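Local coordinates for N-acetyl-beta-D glucosaminidase (Rhizomucor miehei CAU432, PDB 4ZM6), which pairs a glycoside hydrolase family 3 beta-N-acetylglucosaminidase with a GCN5-related glucosamine N-acetyltransferase region that binds acetyl-CoA in one fungal multi-domain chain, at residues A[380-385]-A[474-479]; A[390-395]-A[445-450]. All coordinates share one frame; numbering follows the deposited sequence.

Contact 1: residues A[380-385]-A[474-479]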
ATOM      1  N   ASN A 380     -12.587   8.848 -37.833  1.00 58.79           N
ATOM      2  CA  ASN A 380     -12.807  10.239 -37.416  1.00 59.45           C
ATOM      3  C   ASN A 380     -14.205  10.775 -37.744  1.00 57.49           C
ATOM      4  O   ASN A 380     -14.374  11.965 -37.991  1.00 56.85           O
ATOM      5  CB  ASN A 380     -11.725  11.163 -37.987  1.00 60.76           C
ATOM      6  CG  ASN A 380     -10.384  10.977 -37.307  1.00 61.32           C
ATOM      7  OD1 ASN A 380     -10.150  11.500 -36.220  1.00 60.92           O
ATOM      8  ND2 ASN A 380      -9.492  10.237 -37.950  1.00 63.22           N
ATOM      9  N   THR A 381     -15.198   9.887 -37.720  1.00 56.18           N
ATOM     10  CA  THR A 381     -16.595  10.257 -37.901  1.00 52.22           C
ATOM     11  C   THR A 381     -16.985  11.345 -36.905  1.00 51.14           C
ATOM     12  O   THR A 381     -17.628  12.328 -37.274  1.00 50.56           O
ATOM     13  CB  THR A 381     -17.509   9.032 -37.700  1.00 52.92           C
ATOM     14  OG1 THR A 381     -17.075   7.963 -38.552  1.00 53.09           O
ATOM     15  CG2 THR A 381     -18.962   9.371 -38.012  1.00 53.04           C
ATOM     16  N   LEU A 382     -16.588  11.159 -35.648  1.00 50.96           N
ATOM     17  CA  LEU A 382     -16.798  12.160 -34.610  1.00 51.82           C
ATOM     18  C   LEU A 382     -15.653  13.158 -34.617  1.00 52.38           C
ATOM     19  O   LEU A 382     -14.503  12.769 -34.780  1.00 54.79           O
ATOM     20  CB  LEU A 382     -16.848  11.523 -33.223  1.00 53.59           C
ATOM     21  CG  LEU A 382     -18.007  10.593 -32.862  1.00 54.71           C
ATOM     22  CD1 LEU A 382     -17.860  10.172 -31.405  1.00 54.12           C
ATOM     23  CD2 LEU A 382     -19.351  11.261 -33.110  1.00 54.97           C
ATOM     24  N   PRO A 383     -15.955  14.451 -34.425  1.00 52.55           N
ATOM     25  CA  PRO A 383     -17.299  15.002 -34.257  1.00 51.99           C
ATOM     26  C   PRO A 383     -17.998  15.091 -35.597  1.00 51.14           C
ATOM     27  O   PRO A 383     -17.327  15.235 -36.624  1.00 47.73           O
ATOM     28  CB  PRO A 383     -17.040  16.392 -33.683  1.00 52.31           C
ATOM     29  CG  PRO A 383     -15.700  16.769 -34.209  1.00 52.14           C
ATOM     30  CD  PRO A 383     -14.920  15.498 -34.389  1.00 51.42           C
ATOM     31  N   ILE A 384     -19.326  14.970 -35.586  1.00 52.60           N
ATOM     32  CA  ILE A 384     -20.111  15.082 -36.819  1.00 53.23           C
ATOM     33  C   ILE A 384     -20.492  16.538 -37.052  1.00 53.74           C
ATOM     34  O   ILE A 384     -20.779  17.286 -36.108  1.00 54.40           O
ATOM     35  CB  ILE A 384     -21.366  14.166 -36.842  1.00 52.79           C
ATOM     36  CG1 ILE A 384     -22.411  14.568 -35.792  1.00 52.98           C
ATOM     37  CG2 ILE A 384     -20.962  12.716 -36.646  1.00 52.43           C
ATOM     38  CD1 ILE A 384     -23.765  13.934 -36.028  1.00 52.37           C
ATOM     39  N   ARG A 385     -20.455  16.939 -38.316  1.00 54.95           N
ATOM     40  CA  ARG A 385     -20.781  18.303 -38.703  1.00 56.86           C
ATOM     41  C   ARG A 385     -21.680  18.208 -39.919  1.00 57.77           C
ATOM     42  O   ARG A 385     -21.270  18.566 -41.029  1.00 58.66           O
ATOM     43  CB  ARG A 385     -19.517  19.104 -39.032  1.00 56.84           C
ATOM     44  CG  ARG A 385     -18.467  19.138 -37.928  1.00 56.60           C
ATOM     45  CD  ARG A 385     -17.099  19.473 -38.502  1.00 56.59           C
ATOM     46  NE  ARG A 385     -16.005  19.191 -37.577  1.00 55.94           N
ATOM     47  CZ  ARG A 385     -15.735  19.896 -36.480  1.00 56.43           C
ATOM     48  NH1 ARG A 385     -16.497  20.934 -36.132  1.00 56.10           N
ATOM     49  NH2 ARG A 385     -14.697  19.555 -35.717  1.00 55.11           N
ATOM     50  N   ARG A 474     -22.473   6.552 -42.591  1.00 63.92           N
ATOM     51  CA  ARG A 474     -21.706   7.000 -41.427  1.00 62.64           C
ATOM     52  C   ARG A 474     -22.460   6.663 -40.138  1.00 60.21           C
ATOM     53  O   ARG A 474     -23.462   7.291 -39.802  1.00 60.85           O
ATOM     54  CB  ARG A 474     -21.423   8.499 -41.520  1.00 64.85           C
ATOM     55  CG  ARG A 474     -20.822   8.919 -42.851  1.00 66.80           C
ATOM     56  CD  ARG A 474     -20.579  10.413 -42.923  1.00 71.59           C
ATOM     57  NE  ARG A 474     -20.321  10.834 -44.301  1.00 75.10           N
ATOM     58  CZ  ARG A 474     -21.259  11.048 -45.223  1.00 76.01           C
ATOM     59  NH1 ARG A 474     -22.552  10.889 -44.941  1.00 76.74           N
ATOM     60  NH2 ARG A 474     -20.901  11.420 -46.445  1.00 76.70           N
ATOM     61  N   LEU A 475     -21.961   5.655 -39.429  1.00 58.22           N
ATOM     62  CA  LEU A 475     -22.610   5.115 -38.240  1.00 53.75           C
ATOM     63  C   LEU A 475     -21.893   5.592 -36.994  1.00 51.58           C
ATOM     64  O   LEU A 475     -20.676   5.637 -36.977  1.00 52.24           O
ATOM     65  CB  LEU A 475     -22.553   3.588 -38.282  1.00 52.56           C
ATOM     66  CG  LEU A 475     -23.150   2.826 -37.100  1.00 52.70           C
ATOM     67  CD1 LEU A 475     -24.660   3.021 -37.043  1.00 52.57           C
ATOM     68  CD2 LEU A 475     -22.791   1.352 -37.203  1.00 53.43           C
ATOM     69  N   VAL A 476     -22.645   5.957 -35.958  1.00 50.01           N
ATOM     70  CA  VAL A 476     -22.079   6.146 -34.621  1.00 48.66           C
ATOM     71  C   VAL A 476     -22.981   5.396 -33.644  1.00 47.94           C
ATOM     72  O   VAL A 476     -24.205   5.450 -33.760  1.00 49.16           O
ATOM     73  CB  VAL A 476     -21.900   7.643 -34.217  1.00 49.51           C
ATOM     74  CG1 VAL A 476     -22.020   8.573 -35.419  1.00 50.17           C
ATOM     75  CG2 VAL A 476     -22.879   8.077 -33.136  1.00 49.86           C
ATOM     76  N   VAL A 477     -22.373   4.690 -32.693  1.00 46.23           N
ATOM     77  CA  VAL A 477     -23.115   3.914 -31.703  1.00 43.81           C
ATOM     78  C   VAL A 477     -22.864   4.443 -30.289  1.00 42.77           C
ATOM     79  O   VAL A 477     -21.724   4.481 -29.826  1.00 40.80           O
ATOM     80  CB  VAL A 477     -22.726   2.428 -31.770  1.00 43.67           C
ATOM     81  CG1 VAL A 477     -23.515   1.618 -30.747  1.00 42.61           C
ATOM     82  CG2 VAL A 477     -22.940   1.893 -33.181  1.00 43.85           C
ATOM     83  N   ALA A 478     -23.940   4.845 -29.613  1.00 42.49           N
ATOM     84  CA  ALA A 478     -23.873   5.324 -28.234  1.00 42.20           C
ATOM     85  C   ALA A 478     -24.555   4.334 -27.297  1.00 41.83           C
ATOM     86  O   ALA A 478     -25.778   4.170 -27.355  1.00 42.69           O
ATOM     87  CB  ALA A 478     -24.541   6.686 -28.123  1.00 42.89           C
ATOM     88  N   ALA A 479     -23.765   3.680 -26.443  1.00 41.55           N
ATOM     89  CA  ALA A 479     -24.289   2.784 -25.404  1.00 41.96           C
ATOM     90  C   ALA A 479     -24.529   3.558 -24.108  1.00 43.09           C
ATOM     91  O   ALA A 479     -23.615   4.179 -23.562  1.00 42.99           O
ATOM     92  CB  ALA A 479     -23.331   1.631 -25.165  1.00 42.35           C
TER

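Contact 2: residues A[390-395]-A[445-450]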
ATOM      1  N   ASP A 390     -28.960  17.346 -44.518  1.00 60.31           N
ATOM      2  CA  ASP A 390     -28.641  15.933 -44.325  1.00 58.49           C
ATOM      3  C   ASP A 390     -29.726  15.246 -43.502  1.00 56.85           C
ATOM      4  O   ASP A 390     -30.322  15.849 -42.611  1.00 52.20           O
ATOM      5  CB  ASP A 390     -27.295  15.752 -43.614  1.00 61.09           C
ATOM      6  CG  ASP A 390     -26.108  15.888 -44.544  1.00 62.49           C
ATOM      7  OD1 ASP A 390     -26.132  15.292 -45.640  1.00 65.71           O
ATOM      8  OD2 ASP A 390     -25.131  16.566 -44.160  1.00 61.71           O
ATOM      9  N   LYS A 391     -29.968  13.978 -43.805  1.00 58.52           N
ATOM     10  CA  LYS A 391     -30.947  13.182 -43.080  1.00 63.07           C
ATOM     11  C   LYS A 391     -30.215  12.355 -42.023  1.00 60.00           C
ATOM     12  O   LYS A 391     -29.325  11.567 -42.355  1.00 58.89           O
ATOM     13  CB  LYS A 391     -31.700  12.268 -44.053  1.00 67.27           C
ATOM     14  CG  LYS A 391     -32.905  11.544 -43.460  1.00 72.83           C
ATOM     15  CD  LYS A 391     -34.137  12.439 -43.351  1.00 76.88           C
ATOM     16  CE  LYS A 391     -35.427  11.663 -43.615  1.00 79.11           C
ATOM     17  NZ  LYS A 391     -35.661  11.405 -45.071  1.00 77.83           N
ATOM     18  N   ILE A 392     -30.582  12.557 -40.758  1.00 55.62           N
ATOM     19  CA  ILE A 392     -30.049  11.766 -39.657  1.00 55.52           C
ATOM     20  C   ILE A 392     -31.091  10.753 -39.179  1.00 54.02           C
ATOM     21  O   ILE A 392     -32.215  11.127 -38.834  1.00 54.54           O
ATOM     22  CB  ILE A 392     -29.634  12.654 -38.460  1.00 56.71           C
ATOM     23  CG1 ILE A 392     -28.473  13.577 -38.856  1.00 54.93           C
ATOM     24  CG2 ILE A 392     -29.241  11.788 -37.258  1.00 57.76           C
ATOM     25  CD1 ILE A 392     -27.933  14.439 -37.730  1.00 52.73           C
ATOM     26  N   LEU A 393     -30.710   9.479 -39.146  1.00 51.16           N
ATOM     27  CA  LEU A 393     -31.579   8.428 -38.606  1.00 49.04           C
ATOM     28  C   LEU A 393     -31.138   8.038 -37.198  1.00 47.68           C
ATOM     29  O   LEU A 393     -30.042   7.508 -37.011  1.00 46.58           O
ATOM     30  CB  LEU A 393     -31.551   7.195 -39.510  1.00 48.12           C
ATOM     31  CG  LEU A 393     -32.455   6.035 -39.089  1.00 48.54           C
ATOM     32  CD1 LEU A 393     -33.881   6.500 -38.816  1.00 48.70           C
ATOM     33  CD2 LEU A 393     -32.440   4.956 -40.156  1.00 49.54           C
ATOM     34  N   PHE A 394     -31.990   8.305 -36.213  1.00 45.75           N
ATOM     35  CA  PHE A 394     -31.699   7.935 -34.836  1.00 46.35           C
ATOM     36  C   PHE A 394     -32.534   6.721 -34.444  1.00 46.26           C
ATOM     37  O   PHE A 394     -33.755   6.813 -34.324  1.00 44.32           O
ATOM     38  CB  PHE A 394     -31.963   9.113 -33.888  1.00 46.82           C
ATOM     39  CG  PHE A 394     -31.787   8.781 -32.423  1.00 45.21           C
ATOM     40  CD1 PHE A 394     -30.673   8.080 -31.978  1.00 44.58           C
ATOM     41  CD2 PHE A 394     -32.728   9.189 -31.489  1.00 45.94           C
ATOM     42  CE1 PHE A 394     -30.508   7.784 -30.636  1.00 44.71           C
ATOM     43  CE2 PHE A 394     -32.566   8.901 -30.140  1.00 46.82           C
ATOM     44  CZ  PHE A 394     -31.453   8.193 -29.715  1.00 45.04           C
ATOM     45  N   LEU A 395     -31.859   5.588 -34.256  1.00 47.84           N
ATOM     46  CA  LEU A 395     -32.496   4.343 -33.834  1.00 47.83           C
ATOM     47  C   LEU A 395     -32.167   4.091 -32.371  1.00 49.09           C
ATOM     48  O   LEU A 395     -30.995   4.012 -32.011  1.00 49.61           O
ATOM     49  CB  LEU A 395     -31.992   3.180 -34.686  1.00 47.18           C
ATOM     50  CG  LEU A 395     -32.140   3.349 -36.200  1.00 47.09           C
ATOM     51  CD1 LEU A 395     -31.624   2.123 -36.934  1.00 46.53           C
ATOM     52  CD2 LEU A 395     -33.590   3.624 -36.569  1.00 48.09           C
ATOM     53  N   ALA A 445     -30.171   7.275 -45.331  1.00 71.05           N
ATOM     54  CA  ALA A 445     -29.753   8.330 -44.404  1.00 67.71           C
ATOM     55  C   ALA A 445     -28.296   8.712 -44.614  1.00 63.83           C
ATOM     56  O   ALA A 445     -27.481   7.893 -45.032  1.00 63.70           O
ATOM     57  CB  ALA A 445     -29.969   7.893 -42.964  1.00 67.36           C
ATOM     58  N   ASP A 446     -27.977   9.965 -44.321  1.00 62.11           N
ATOM     59  CA  ASP A 446     -26.602  10.446 -44.422  1.00 64.30           C
ATOM     60  C   ASP A 446     -25.817  10.110 -43.155  1.00 61.15           C
ATOM     61  O   ASP A 446     -24.599   9.922 -43.199  1.00 60.31           O
ATOM     62  CB  ASP A 446     -26.584  11.956 -44.685  1.00 66.29           C
ATOM     63  CG  ASP A 446     -27.288  12.330 -45.981  1.00 66.20           C
ATOM     64  OD1 ASP A 446     -26.851  11.869 -47.061  1.00 64.04           O
ATOM     65  OD2 ASP A 446     -28.282  13.084 -45.916  1.00 65.41           O
ATOM     66  N   TRP A 447     -26.523  10.051 -42.028  1.00 58.93           N
ATOM     67  CA  TRP A 447     -25.929   9.673 -40.750  1.00 58.49           C
ATOM     68  C   TRP A 447     -26.909   8.798 -39.972  1.00 56.34           C
ATOM     69  O   TRP A 447     -28.093   9.129 -39.860  1.00 55.56           O
ATOM     70  CB  TRP A 447     -25.582  10.916 -39.918  1.00 60.01           C
ATOM     71  CG  TRP A 447     -24.773  11.973 -40.641  1.00 62.23           C
ATOM     72  CD1 TRP A 447     -25.250  12.937 -41.494  1.00 63.40           C
ATOM     73  CD2 TRP A 447     -23.357  12.183 -40.555  1.00 62.73           C
ATOM     74  NE1 TRP A 447     -24.217  13.723 -41.949  1.00 63.35           N
ATOM     75  CE2 TRP A 447     -23.046  13.286 -41.387  1.00 64.03           C
ATOM     76  CE3 TRP A 447     -22.323  11.551 -39.856  1.00 62.13           C
ATOM     77  CZ2 TRP A 447     -21.739  13.764 -41.539  1.00 62.51           C
ATOM     78  CZ3 TRP A 447     -21.022  12.030 -40.007  1.00 62.21           C
ATOM     79  CH2 TRP A 447     -20.745  13.124 -40.843  1.00 62.51           C
ATOM     80  N   VAL A 448     -26.409   7.684 -39.441  1.00 54.66           N
ATOM     81  CA  VAL A 448     -27.199   6.795 -38.594  1.00 52.60           C
ATOM     82  C   VAL A 448     -26.610   6.799 -37.190  1.00 50.93           C
ATOM     83  O   VAL A 448     -25.418   6.567 -37.019  1.00 50.55           O
ATOM     84  CB  VAL A 448     -27.194   5.353 -39.134  1.00 53.40           C
ATOM     85  CG1 VAL A 448     -27.987   4.428 -38.217  1.00 52.50           C
ATOM     86  CG2 VAL A 448     -27.744   5.319 -40.553  1.00 53.80           C
ATOM     87  N   ILE A 449     -27.444   7.078 -36.195  1.00 50.13           N
ATOM     88  CA  ILE A 449     -27.027   7.024 -34.797  1.00 50.42           C
ATOM     89  C   ILE A 449     -27.868   5.962 -34.105  1.00 51.28           C
ATOM     90  O   ILE A 449     -29.098   6.037 -34.105  1.00 52.59           O
ATOM     91  CB  ILE A 449     -27.213   8.376 -34.076  1.00 50.01           C
ATOM     92  CG1 ILE A 449     -26.331   9.454 -34.714  1.00 49.87           C
ATOM     93  CG2 ILE A 449     -26.859   8.243 -32.601  1.00 50.11           C
ATOM     94  CD1 ILE A 449     -26.560  10.847 -34.160  1.00 49.29           C
ATOM     95  N   ILE A 450     -27.206   4.974 -33.511  1.00 50.73           N
ATOM     96  CA  ILE A 450     -27.912   3.901 -32.828  1.00 49.58           C
ATOM     97  C   ILE A 450     -27.684   3.993 -31.326  1.00 48.70           C
ATOM     98  O   ILE A 450     -26.560   4.196 -30.870  1.00 48.88           O
ATOM     99  CB  ILE A 450     -27.510   2.520 -33.370  1.00 48.66           C
ATOM    100  CG1 ILE A 450     -27.807   2.469 -34.870  1.00 48.30           C
ATOM    101  CG2 ILE A 450     -28.282   1.427 -32.647  1.00 49.02           C
ATOM    102  CD1 ILE A 450     -27.496   1.148 -35.535  1.00 48.36           C
TER

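Contact 1: residues A[380-385]-A[474-479]
Thr381 and Arg474 bring the two backbones nearest, with Thr381 CA 7.0 Å from Arg474 CA, and no hydrogen bond spans the gap between the loop 380-385 and the strand 475-479. Side chains carry most of the contact. Thr381 sends its methyl group to the strand. OG1 sits beside the backbone N (chi1 -54°) and CG2 is anti to that N. It is CG2 that meets Val476, with Thr381 CG2 4.1 Å from Val476 CG1. The same methyl passes 4.2 Å from the carbonyl oxygen Leu475 O. Strand 475-479 is an inner strand of a six-stranded mixed sheet, flanked by 447-452 and 494-497. The sheet has helices packed on it, consistent with the alpha/beta sandwich domain found in many family 3 glycosidases. The loop packs over the face of the sheet that carries Val476. Two more residues close in on the same methyl of Val476. Leu382 CD2 comes to 4.4 Å of Val476 CG1, and Ile384 CG2 reaches Val476 CG1 at the same 4.4 Å. The peptide bond from Leu382 to Pro383 is cis. Leu382 and Ile384 also pack on Ile513 of helix 503-513. Arg474 touches the loop with its stem, Arg474 CB being 4.4 Å from Thr381 CG2. Its guanidinium group leads away, where NH1 hydrogen-bonds Asp446 O; Arg474 also makes a cation-pi contact with Trp447.

Contact 2: residues A[390-395]-A[445-450]
Ile392 to Leu395 pair in register with Trp447 to Ile450 as parallel beta strands, their axes 4.7 Å apart and 14° from aligned. They are inner strands of an alpha/beta sheet. The chain between them adds strand 426-431 on the far side of 392-397, then crosses back through helix 439-444. The buried part is regular. Leu393 N gives its hydrogen to Trp447 O, Leu393 O accepts from Ile449 N, and Leu395 N binds Ile449 O. Apolar side chains fill both faces. On one, Ile392 CG2 meets Ile449 CD1 at 4.2 Å. Phe394 CG is anti to the backbone N (chi1 176°). The ring turns an edge to Ile449 O, with Phe394 CD1 3.3 Å from that oxygen and 3.9 Å from Ile449 CG2. Phe415 stacks on this ring. On the other face Leu393 CB packs 3.9 Å from Ala445 CB. Toward the starts of the strands the contact becomes polar and more open to solvent. Lys391 is exposed, and its amine end leads away from the partner segment. Asp390 puts its carboxylate at the edge of the Trp447 ring, but OD2 is held by Ala387 N. Lys391 O accepts from two donors, Asp446 N in the carbonyl plane and Trp447 N tilted slightly out of it. Lys391 N in turn gives a nearly straight bond of 2.8 Å to the anti lone pair of Asp446 OD2.

Overall arrangement
Both contacts lie in one six-stranded mixed sheet. After edge strand 373-377 the chain runs through loop 380-385 into strand 392-397. Helix 413-422, strand 426-431 and helix 439-444 follow before 447-452 returns beside 392-397; contact 2 closes that loop by pairing two neighbouring inner strands. Helix 459-471 leads on to strand 475-479. There contact 1 closes a longer loop, with contact 2 wholly within it, and sets the loop after 373-377 against a face of 475-479. The two do not cross. Val476 has backbone hydrogen bonds to Val448 and Ile450, and Ala478 N probably bonds Ile450 O. Ile384 of contact 1 also packs against the Trp447 ring of contact 2.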